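Fumarate reductase iron-sulfur subunit (Mycolicibacterium smegmatis, PDB 7D6V) probably relays electrons from succinate oxidation toward quinone through its 2Fe-2S, 4Fe-4S and 3Fe-4S clusters, as the iron-sulfur subunit of a succinate dehydrogenase. Local coordinates at residues Pro70-Met75 and Cys148-Asn153; Pro116-Pro121 and Asp181-Asp186. All blocks are in the same frame, centred on the assembly; numbering follows the deposited sequence.

Contact 1: Pro70-Met75 and Cys148-Asn153; sequences PRLMCM and CFLCQN. With SF4 (iron/sulfur cluster), chain F.
Pro70 and Leu72 pack against Leu150 in a buried, mainly apolar contact that joins the 2Fe-2S part of the chain, a domain of the plant-type ferredoxin family, to its dicluster part. The strand 70-72 meets the first turn of helix 150-154, whose Cys151, with Cys148 just before the helix, binds the 4Fe-4S cluster. Leu150 does most of the touching, with both branches turned to the strand: CD2 lies 3.7 Å from Pro70 CB and equally close to the carbonyl oxygen of Arg71, while CD1 rests 4.2 Å from Leu72 CG. Having CG anti to the carbonyl carbon (chi1 -73°) starts this fork on its way to the strand. One turn on, the amide of Asn153 crosses the proline ring obliquely, ND2 3.6 Å from Pro70 CG; this is van der Waals contact, and ND2 gives its hydrogen bond to Glu65 OE2. At the cluster end, Leu72 CD2 reaches Cys148 CB at 4.2 Å, on the same side chain whose SG holds an iron, FE4, at 2.4 Å. That sulfur also accepts the N-H of Leu150 (N to SG 2.9 Å, 158° at the hydrogen), which probably draws off some of the thiolate's charge, and Cys151 SG binds FE1. The leucine thus packs on the strand with its side chain and donates its amide to a cluster-ligand sulfur. Strand 63-65 pairs with 70-72 and joins the interface, with Ser63 touching both Leu72 and Leu150 and its hydroxyl bonded to Cys148 O, while Pro171 and Arg172 of helix 171-181 lie against Cys151.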
loop_
_atom_site.group_PDB
_atom_site.type_symbol
_atom_site.label_atom_id
_atom_site.label_comp_id
_atom_site.label_asym_id
_atom_site.label_seq_id
_atom_site.Cartn_x
_atom_site.Cartn_y
_atom_site.Cartn_z
ATOM N N PRO B 70 -15.106 -8.506 -0.083
ATOM C CA PRO B 70 -13.896 -8.043 0.610
ATOM C C PRO B 70 -13.394 -6.712 0.073
ATOM O O PRO B 70 -12.978 -6.612 -1.084
ATOM C CB PRO B 70 -12.891 -9.171 0.347
ATOM C CG PRO B 70 -13.729 -10.359 0.014
ATOM C CD PRO B 70 -14.906 -9.816 -0.721
ATOM N N ARG B 71 -13.429 -5.684 0.915
ATOM C CA ARG B 71 -13.072 -4.324 0.548
ATOM C C ARG B 71 -12.193 -3.706 1.628
ATOM O O ARG B 71 -11.984 -4.274 2.702
ATOM C CB ARG B 71 -14.318 -3.451 0.351
ATOM C CG ARG B 71 -15.265 -3.886 -0.748
ATOM C CD ARG B 71 -14.610 -3.773 -2.103
ATOM N NE ARG B 71 -14.111 -2.424 -2.344
ATOM C CZ ARG B 71 -14.840 -1.430 -2.840
ATOM N NH1 ARG B 71 -16.113 -1.625 -3.149
ATOM N NH2 ARG B 71 -14.291 -0.238 -3.021
ATOM N N LEU B 72 -11.663 -2.528 1.312
ATOM C CA LEU B 72 -11.093 -1.634 2.307
ATOM C C LEU B 72 -12.165 -0.641 2.734
ATOM O O LEU B 72 -12.844 -0.057 1.887
ATOM C CB LEU B 72 -9.878 -0.888 1.757
ATOM C CG LEU B 72 -8.623 -1.674 1.390
ATOM C CD1 LEU B 72 -7.634 -0.758 0.703
ATOM C CD2 LEU B 72 -8.001 -2.305 2.620
ATOM N N MET B 73 -12.324 -0.465 4.046
ATOM C CA MET B 73 -13.362 0.431 4.539
ATOM C C MET B 73 -13.068 1.883 4.187
ATOM O O MET B 73 -13.997 2.659 3.942
ATOM C CB MET B 73 -13.524 0.266 6.048
ATOM C CG MET B 73 -14.315 -0.966 6.442
ATOM S SD MET B 73 -14.567 -1.146 8.214
ATOM C CE MET B 73 -12.969 -1.768 8.718
ATOM N N CYS B 74 -11.789 2.240 4.129
ATOM C CA CYS B 74 -11.387 3.610 3.814
ATOM C C CYS B 74 -11.455 3.947 2.322
ATOM O O CYS B 74 -11.176 5.079 1.927
ATOM C CB CYS B 74 -9.978 3.885 4.346
ATOM S SG CYS B 74 -8.650 3.490 3.185
ATOM N N MET B 75 -11.824 2.970 1.500
ATOM C CA MET B 75 -11.920 3.186 0.065
ATOM C C MET B 75 -13.298 2.891 -0.510
ATOM O O MET B 75 -13.474 2.994 -1.727
ATOM C CB MET B 75 -10.874 2.337 -0.670
ATOM C CG MET B 75 -9.437 2.731 -0.377
ATOM S SD MET B 75 -9.029 4.419 -0.849
ATOM C CE MET B 75 -9.087 4.300 -2.632
ATOM N N CYS B 148 -2.855 -6.081 2.646
ATOM C CA CYS B 148 -4.213 -6.035 3.172
ATOM C C CYS B 148 -4.719 -7.453 3.422
ATOM O O CYS B 148 -5.494 -7.694 4.348
ATOM C CB CYS B 148 -5.142 -5.304 2.201
ATOM S SG CYS B 148 -5.868 -6.360 0.926
ATOM N N PHE B 149 -4.273 -8.388 2.588
ATOM C CA PHE B 149 -4.662 -9.790 2.707
ATOM C C PHE B 149 -6.102 -10.036 2.282
ATOM O O PHE B 149 -6.709 -11.033 2.680
ATOM C CB PHE B 149 -4.425 -10.305 4.130
ATOM C CG PHE B 149 -3.035 -10.053 4.636
ATOM C CD1 PHE B 149 -1.935 -10.405 3.876
ATOM C CD2 PHE B 149 -2.829 -9.451 5.862
ATOM C CE1 PHE B 149 -0.658 -10.172 4.333
ATOM C CE2 PHE B 149 -1.555 -9.216 6.324
ATOM C CZ PHE B 149 -0.467 -9.577 5.559
ATOM N N LEU B 150 -6.665 -9.147 1.462
ATOM C CA LEU B 150 -7.995 -9.390 0.917
ATOM C C LEU B 150 -7.977 -10.558 -0.059
ATOM O O LEU B 150 -8.938 -11.334 -0.129
ATOM C CB LEU B 150 -8.525 -8.127 0.241
ATOM C CG LEU B 150 -8.960 -6.985 1.159
ATOM C CD1 LEU B 150 -9.258 -5.735 0.355
ATOM C CD2 LEU B 150 -10.157 -7.384 1.993
ATOM N N CYS B 151 -6.857 -10.712 -0.760
ATOM C CA CYS B 151 -6.686 -11.818 -1.689
ATOM C C CYS B 151 -6.696 -13.109 -0.877
ATOM O O CYS B 151 -7.377 -14.071 -1.233
ATOM C CB CYS B 151 -5.370 -11.681 -2.454
ATOM S SG CYS B 151 -3.891 -11.745 -1.416
ATOM N N GLN B 152 -5.936 -13.124 0.216
ATOM C CA GLN B 152 -5.888 -14.287 1.091
ATOM C C GLN B 152 -7.262 -14.591 1.667
ATOM O O GLN B 152 -7.634 -15.757 1.829
ATOM C CB GLN B 152 -4.883 -14.052 2.216
ATOM C CG GLN B 152 -3.522 -13.590 1.749
ATOM C CD GLN B 152 -2.606 -14.742 1.407
ATOM O OE1 GLN B 152 -2.222 -14.919 0.258
ATOM N NE2 GLN B 152 -2.247 -15.529 2.408
ATOM N N ASN B 153 -8.021 -13.546 1.999
ATOM C CA ASN B 153 -9.361 -13.737 2.540
ATOM C C ASN B 153 -10.300 -14.371 1.519
ATOM O O ASN B 153 -11.088 -15.257 1.861
ATOM C CB ASN B 153 -9.920 -12.399 3.016
ATOM C CG ASN B 153 -11.312 -12.521 3.584
ATOM O OD1 ASN B 153 -11.515 -13.140 4.623
ATOM N ND2 ASN B 153 -12.279 -11.927 2.906
HETATM FE FE1 SF4 F . -3.508 -9.381 -1.915
HETATM FE FE2 SF4 F . -3.471 -6.935 -3.685
HETATM FE FE3 SF4 F . -1.322 -7.323 -1.599
HETATM FE FE4 SF4 F . -4.146 -6.668 -0.754
HETATM S S1 SF4 F . -2.715 -5.772 -2.061
HETATM S S2 SF4 F . -2.753 -8.218 -0.292
HETATM S S3 SF4 F . -4.902 -7.831 -2.378
HETATM S S4 SF4 F . -2.077 -8.486 -3.222
#

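Contact 2: Pro116-Pro121 and Asp181-Asp186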
loop_
_atom_site.group_PDB
_atom_site.type_symbol
_atom_site.label_atom_id
_atom_site.label_comp_id
_atom_site.label_asym_id
_atom_site.label_seq_id
_atom_site.Cartn_x
_atom_site.Cartn_y
_atom_site.Cartn_z
ATOM N N PRO B 116 11.951 -18.324 1.247
ATOM C CA PRO B 116 13.331 -17.829 1.245
ATOM C C PRO B 116 13.392 -16.386 0.771
ATOM O O PRO B 116 12.677 -15.981 -0.146
ATOM C CB PRO B 116 14.046 -18.772 0.271
ATOM C CG PRO B 116 13.209 -19.991 0.249
ATOM C CD PRO B 116 11.798 -19.528 0.418
ATOM N N SER B 117 14.261 -15.611 1.406
ATOM C CA SER B 117 14.325 -14.182 1.163
ATOM C C SER B 117 15.229 -13.880 -0.027
ATOM O O SER B 117 15.786 -14.776 -0.665
ATOM C CB SER B 117 14.799 -13.458 2.417
ATOM O OG SER B 117 13.824 -13.541 3.441
ATOM N N PHE B 118 15.366 -12.593 -0.334
ATOM C CA PHE B 118 16.221 -12.166 -1.431
ATOM C C PHE B 118 17.669 -12.547 -1.155
ATOM O O PHE B 118 18.205 -12.266 -0.080
ATOM C CB PHE B 118 16.093 -10.657 -1.631
ATOM C CG PHE B 118 17.156 -10.067 -2.510
ATOM C CD1 PHE B 118 18.144 -9.264 -1.974
ATOM C CD2 PHE B 118 17.162 -10.309 -3.869
ATOM C CE1 PHE B 118 19.119 -8.720 -2.776
ATOM C CE2 PHE B 118 18.135 -9.768 -4.674
ATOM C CZ PHE B 118 19.113 -8.972 -4.128
ATOM N N THR B 119 18.295 -13.195 -2.126
ATOM C CA THR B 119 19.691 -13.615 -2.014
ATOM C C THR B 119 20.503 -12.994 -3.139
ATOM O O THR B 119 20.380 -13.427 -4.299
ATOM C CB THR B 119 19.805 -15.138 -2.052
ATOM O OG1 THR B 119 18.832 -15.711 -1.172
ATOM C CG2 THR B 119 21.186 -15.577 -1.612
ATOM N N PRO B 120 21.327 -11.990 -2.863
ATOM C CA PRO B 120 22.173 -11.417 -3.904
ATOM C C PRO B 120 23.435 -12.241 -4.085
ATOM O O PRO B 120 23.750 -13.095 -3.243
ATOM C CB PRO B 120 22.494 -10.021 -3.357
ATOM C CG PRO B 120 22.472 -10.201 -1.881
ATOM C CD PRO B 120 21.468 -11.283 -1.578
ATOM N N PRO B 121 24.171 -12.037 -5.176
ATOM C CA PRO B 121 25.477 -12.692 -5.306
ATOM C C PRO B 121 26.408 -12.257 -4.187
ATOM O O PRO B 121 26.412 -11.094 -3.776
ATOM C CB PRO B 121 25.976 -12.220 -6.675
ATOM C CG PRO B 121 24.745 -11.836 -7.414
ATOM C CD PRO B 121 23.801 -11.294 -6.392
ATOM N N ASP B 181 11.432 -14.559 -7.878
ATOM C CA ASP B 181 11.912 -15.329 -9.019
ATOM C C ASP B 181 12.241 -14.438 -10.209
ATOM O O ASP B 181 13.168 -14.738 -10.966
ATOM C CB ASP B 181 10.865 -16.373 -9.407
ATOM C CG ASP B 181 11.451 -17.525 -10.192
ATOM O OD1 ASP B 181 12.276 -18.271 -9.632
ATOM O OD2 ASP B 181 11.076 -17.695 -11.369
ATOM N N MET B 182 11.500 -13.350 -10.391
ATOM C CA MET B 182 11.743 -12.439 -11.501
ATOM C C MET B 182 12.728 -11.330 -11.157
ATOM O O MET B 182 12.993 -10.475 -12.005
ATOM C CB MET B 182 10.422 -11.833 -11.982
ATOM C CG MET B 182 9.569 -12.790 -12.792
ATOM S SD MET B 182 7.835 -12.314 -12.840
ATOM C CE MET B 182 7.069 -13.887 -13.198
ATOM N N HIS B 183 13.270 -11.322 -9.947
ATOM C CA HIS B 183 14.307 -10.360 -9.598
ATOM C C HIS B 183 15.561 -10.647 -10.414
ATOM O O HIS B 183 16.062 -11.776 -10.392
ATOM C CB HIS B 183 14.616 -10.430 -8.105
ATOM C CG HIS B 183 15.384 -9.255 -7.586
ATOM N ND1 HIS B 183 16.663 -8.957 -7.999
ATOM C CD2 HIS B 183 15.053 -8.303 -6.682
ATOM C CE1 HIS B 183 17.085 -7.874 -7.376
ATOM N NE2 HIS B 183 16.127 -7.458 -6.570
ATOM N N PRO B 184 16.091 -9.666 -11.148
ATOM C CA PRO B 184 17.254 -9.937 -12.008
ATOM C C PRO B 184 18.515 -10.328 -11.257
ATOM O O PRO B 184 19.405 -10.937 -11.859
ATOM C CB PRO B 184 17.444 -8.618 -12.768
ATOM C CG PRO B 184 16.709 -7.597 -11.974
ATOM C CD PRO B 184 15.570 -8.303 -11.332
ATOM N N LEU B 185 18.629 -10.005 -9.972
ATOM C CA LEU B 185 19.849 -10.265 -9.223
ATOM C C LEU B 185 19.700 -11.350 -8.165
ATOM O O LEU B 185 20.668 -11.634 -7.457
ATOM C CB LEU B 185 20.350 -8.972 -8.568
ATOM C CG LEU B 185 20.910 -7.922 -9.528
ATOM C CD1 LEU B 185 21.434 -6.728 -8.764
ATOM C CD2 LEU B 185 22.000 -8.516 -10.396
ATOM N N ASP B 186 18.526 -11.962 -8.034
ATOM C CA ASP B 186 18.352 -13.035 -7.068
ATOM C C ASP B 186 19.017 -14.317 -7.563
ATOM O O ASP B 186 19.199 -14.534 -8.763
ATOM C CB ASP B 186 16.870 -13.280 -6.791
ATOM C CG ASP B 186 16.642 -14.130 -5.557
ATOM O OD1 ASP B 186 16.652 -13.578 -4.441
ATOM O OD2 ASP B 186 16.450 -15.354 -5.701
#
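Thr119 and Pro120 run in an extended loop past a type I beta turn, His183 to Asp186, just beyond helix 171-181; the two backbones come nearest at Pro120 and Asp186, whose CA atoms are 5.2 Å apart. The closing bond of the turn, Asp186 N to His183 O, is weak, but a second link steadies it: Leu185 N donates to His183 ND1 at 3.0 Å, lying almost exactly in the imidazole plane. This bond fixes the rotation of the ring and presents one face to the other loop. Phe118 places CE2 over that face, 3.4 Å above the imidazole plane and toward its rim; the two ring planes stand 39° apart, so the pair is oblique. Phe118 CG sits anti to the backbone N (chi1 166°), and the far end of the ring comes nearer the turn than its CB does. Asp186 ties the loops together with both carboxylate oxygens. OD2 forms a salt bridge with Arg190, which also bonds to the carbonyls of Pro116 and Ser117 and so grips both loops at once. Subunit A closes over this edge, with its Thr103 on Phe118 and Pro120 and its Leu107 on His183, while Lys218 of the membrane anchor subunit takes the carbonyls of Asp181 and His183. Farther along, Pro121 CD rests 3.3 Å from Leu185 O, and Asp186 CA makes a CA-H...O contact with Thr119 O. The direct polar bond is nearly straight: Thr119 N to Asp186 OD1, 2.9 Å and 170° at the hydrogen, with the N-H arriving from above the carboxylate plane.

In the fold
The centres of contact 1 and contact 2 lie 28 Å apart, with about 15 Å between nearest atoms, and their segments alternate along the chain. Contact 1 sits among the clusters: Cys74 binds the 2Fe-2S cluster, the side chain of Leu72 comes within about 4 Å of it, and that of Asn153 is about 10 Å from the 3Fe-4S cluster. The centre of contact 2, loop packing where subunit A and the membrane anchor meet this one, is about 23 Å from that of the chain. Helix 171-181 links them: Pro171 at its start touches Cys151 of contact 1 and lines the 3Fe-4S pocket, and its last residue, Asp181, begins contact 2's second segment.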